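Local structure of MHC class I protein (Ginglymostoma cirratum, 6LUP) at residues Glu164-Gln167 with Lys168-Asn172. The protein probably presents peptides to T cells, held in the groove between its two long helices, as expected of an MHC class I molecule. Numbering follows the deposited sequence.
Sequences EWLQ and KYLKN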
loop_
_atom_site.group_PDB
_atom_site.type_symbol
_atom_site.label_atom_id
_atom_site.label_comp_id
_atom_site.label_asym_id
_atom_site.label_seq_id
_atom_site.Cartn_x
_atom_site.Cartn_y
_atom_site.Cartn_z
ATOM N N GLU A 164 -21.658 7.204 0.854
ATOM C CA GLU A 164 -22.161 8.065 1.926
ATOM C C GLU A 164 -21.139 8.305 3.049
ATOM O O GLU A 164 -20.920 9.446 3.456
ATOM C CB GLU A 164 -23.474 7.504 2.484
ATOM C CG GLU A 164 -24.109 8.359 3.572
ATOM C CD GLU A 164 -25.363 7.744 4.179
ATOM O OE1 GLU A 164 -26.064 8.471 4.923
ATOM O OE2 GLU A 164 -25.654 6.544 3.925
ATOM N N TRP A 165 -20.523 7.232 3.538
ATOM C CA TRP A 165 -19.500 7.327 4.583
ATOM C C TRP A 165 -18.207 7.971 4.082
ATOM O O TRP A 165 -17.555 8.714 4.823
ATOM C CB TRP A 165 -19.228 5.958 5.211
ATOM C CG TRP A 165 -20.317 5.548 6.141
ATOM C CD1 TRP A 165 -21.502 4.953 5.808
ATOM C CD2 TRP A 165 -20.345 5.732 7.561
ATOM N NE1 TRP A 165 -22.264 4.749 6.933
ATOM C CE2 TRP A 165 -21.582 5.221 8.024
ATOM C CE3 TRP A 165 -19.447 6.278 8.488
ATOM C CZ2 TRP A 165 -21.939 5.229 9.380
ATOM C CZ3 TRP A 165 -19.804 6.292 9.834
ATOM C CH2 TRP A 165 -21.041 5.766 10.268
ATOM N N LEU A 166 -17.846 7.701 2.827
ATOM C CA LEU A 166 -16.700 8.372 2.215
ATOM C C LEU A 166 -16.890 9.886 2.291
ATOM O O LEU A 166 -15.964 10.614 2.645
ATOM C CB LEU A 166 -16.472 7.915 0.768
ATOM C CG LEU A 166 -15.362 8.635 -0.021
ATOM C CD1 LEU A 166 -13.995 8.529 0.647
ATOM C CD2 LEU A 166 -15.288 8.140 -1.459
ATOM N N GLN A 167 -18.104 10.347 1.994
ATOM C CA GLN A 167 -18.434 11.769 2.061
ATOM C C GLN A 167 -18.332 12.341 3.473
ATOM O O GLN A 167 -17.939 13.496 3.653
ATOM C CB GLN A 167 -19.815 12.029 1.459
ATOM C CG GLN A 167 -19.758 12.226 -0.047
ATOM C CD GLN A 167 -21.105 12.088 -0.722
ATOM O OE1 GLN A 167 -22.101 11.728 -0.092
ATOM N NE2 GLN A 167 -21.143 12.373 -2.020
ATOM N N LYS A 168 -18.670 11.520 4.463
ATOM C CA LYS A 168 -18.545 11.908 5.857
ATOM C C LYS A 168 -17.073 11.997 6.236
ATOM O O LYS A 168 -16.647 12.956 6.877
ATOM C CB LYS A 168 -19.270 10.909 6.760
ATOM C CG LYS A 168 -19.303 11.311 8.226
ATOM C CD LYS A 168 -19.659 10.135 9.117
ATOM C CE LYS A 168 -19.853 10.592 10.550
ATOM N NZ LYS A 168 -20.126 9.441 11.448
ATOM N N TYR A 169 -16.302 10.993 5.824
ATOM C CA TYR A 169 -14.865 10.962 6.078
ATOM C C TYR A 169 -14.152 12.171 5.482
ATOM O O TYR A 169 -13.303 12.776 6.134
ATOM C CB TYR A 169 -14.241 9.671 5.541
ATOM C CG TYR A 169 -14.713 8.400 6.222
ATOM C CD1 TYR A 169 -15.087 8.393 7.567
ATOM C CD2 TYR A 169 -14.749 7.194 5.524
ATOM C CE1 TYR A 169 -15.507 7.228 8.187
ATOM C CE2 TYR A 169 -15.163 6.021 6.135
ATOM C CZ TYR A 169 -15.541 6.042 7.463
ATOM O OH TYR A 169 -15.951 4.876 8.069
ATOM N N LEU A 170 -14.512 12.523 4.250
ATOM C CA LEU A 170 -13.934 13.688 3.575
ATOM C C LEU A 170 -14.209 15.002 4.306
ATOM O O LEU A 170 -13.373 15.901 4.302
ATOM C CB LEU A 170 -14.409 13.772 2.121
ATOM C CG LEU A 170 -13.854 12.708 1.166
ATOM C CD1 LEU A 170 -14.673 12.660 -0.112
ATOM C CD2 LEU A 170 -12.384 12.935 0.847
ATOM N N LYS A 171 -15.375 15.111 4.938
ATOM C CA LYS A 171 -15.674 16.265 5.777
ATOM C C LYS A 171 -14.867 16.220 7.080
ATOM O O LYS A 171 -14.170 17.178 7.411
ATOM C CB LYS A 171 -17.179 16.357 6.053
ATOM C CG LYS A 171 -17.576 17.364 7.124
ATOM C CD LYS A 171 -18.903 16.970 7.764
ATOM C CE LYS A 171 -19.051 17.542 9.169
ATOM N NZ LYS A 171 -20.126 16.847 9.936
ATOM N N ASN A 172 -14.949 15.105 7.804
ATOM C CA ASN A 172 -14.296 14.972 9.112
ATOM C C ASN A 172 -12.770 14.901 9.077
ATOM O O ASN A 172 -12.110 15.267 10.048
ATOM C CB ASN A 172 -14.855 13.770 9.878
ATOM C CG ASN A 172 -16.251 14.019 10.428
ATOM O OD1 ASN A 172 -17.028 13.082 10.612
ATOM N ND2 ASN A 172 -16.574 15.280 10.700
#
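Trp165 and Tyr169 are joined by the straightest of four successive i to i+4 backbone bonds, Tyr169 N to Trp165 O at 2.8 Å with an N-H...O angle of 166°, whereas Lys171 N, 3.3 Å from Gln167 O, sits above the carbonyl plane. The same Trp165 O also lies over one face of the Tyr169 ring, 3.1 Å above its plane and displaced toward the rim. Further out, the two aromatic side chains cross at a slant, Trp165 CE3 standing 4.0 Å from Tyr169 CZ. Lys168 runs alongside the indole: with CG anti to the backbone N (chi1 -174°) and the chain extended, CD passes the six-membered ring and NZ comes to 3.6 Å from Trp165 CZ3, where a salt bridge to Glu53 holds the ammonium. These last turns of helix 148-172 form part of one wall of the MHC class I peptide-binding groove. Tyr169 OH hydrogen-bonds to Tyr57 and to the backbone of the bound peptide, so the hydroxyl of this buried tyrosine is satisfied, while the Trp165 ring meets an aromatic side chain of the peptide. On another side of the helix, Leu166 CG packs 4.1 Å from Leu170 CD1, and both leucines rest on Leu100 of the groove floor, where Leu166 also touches Leu5 and Val27.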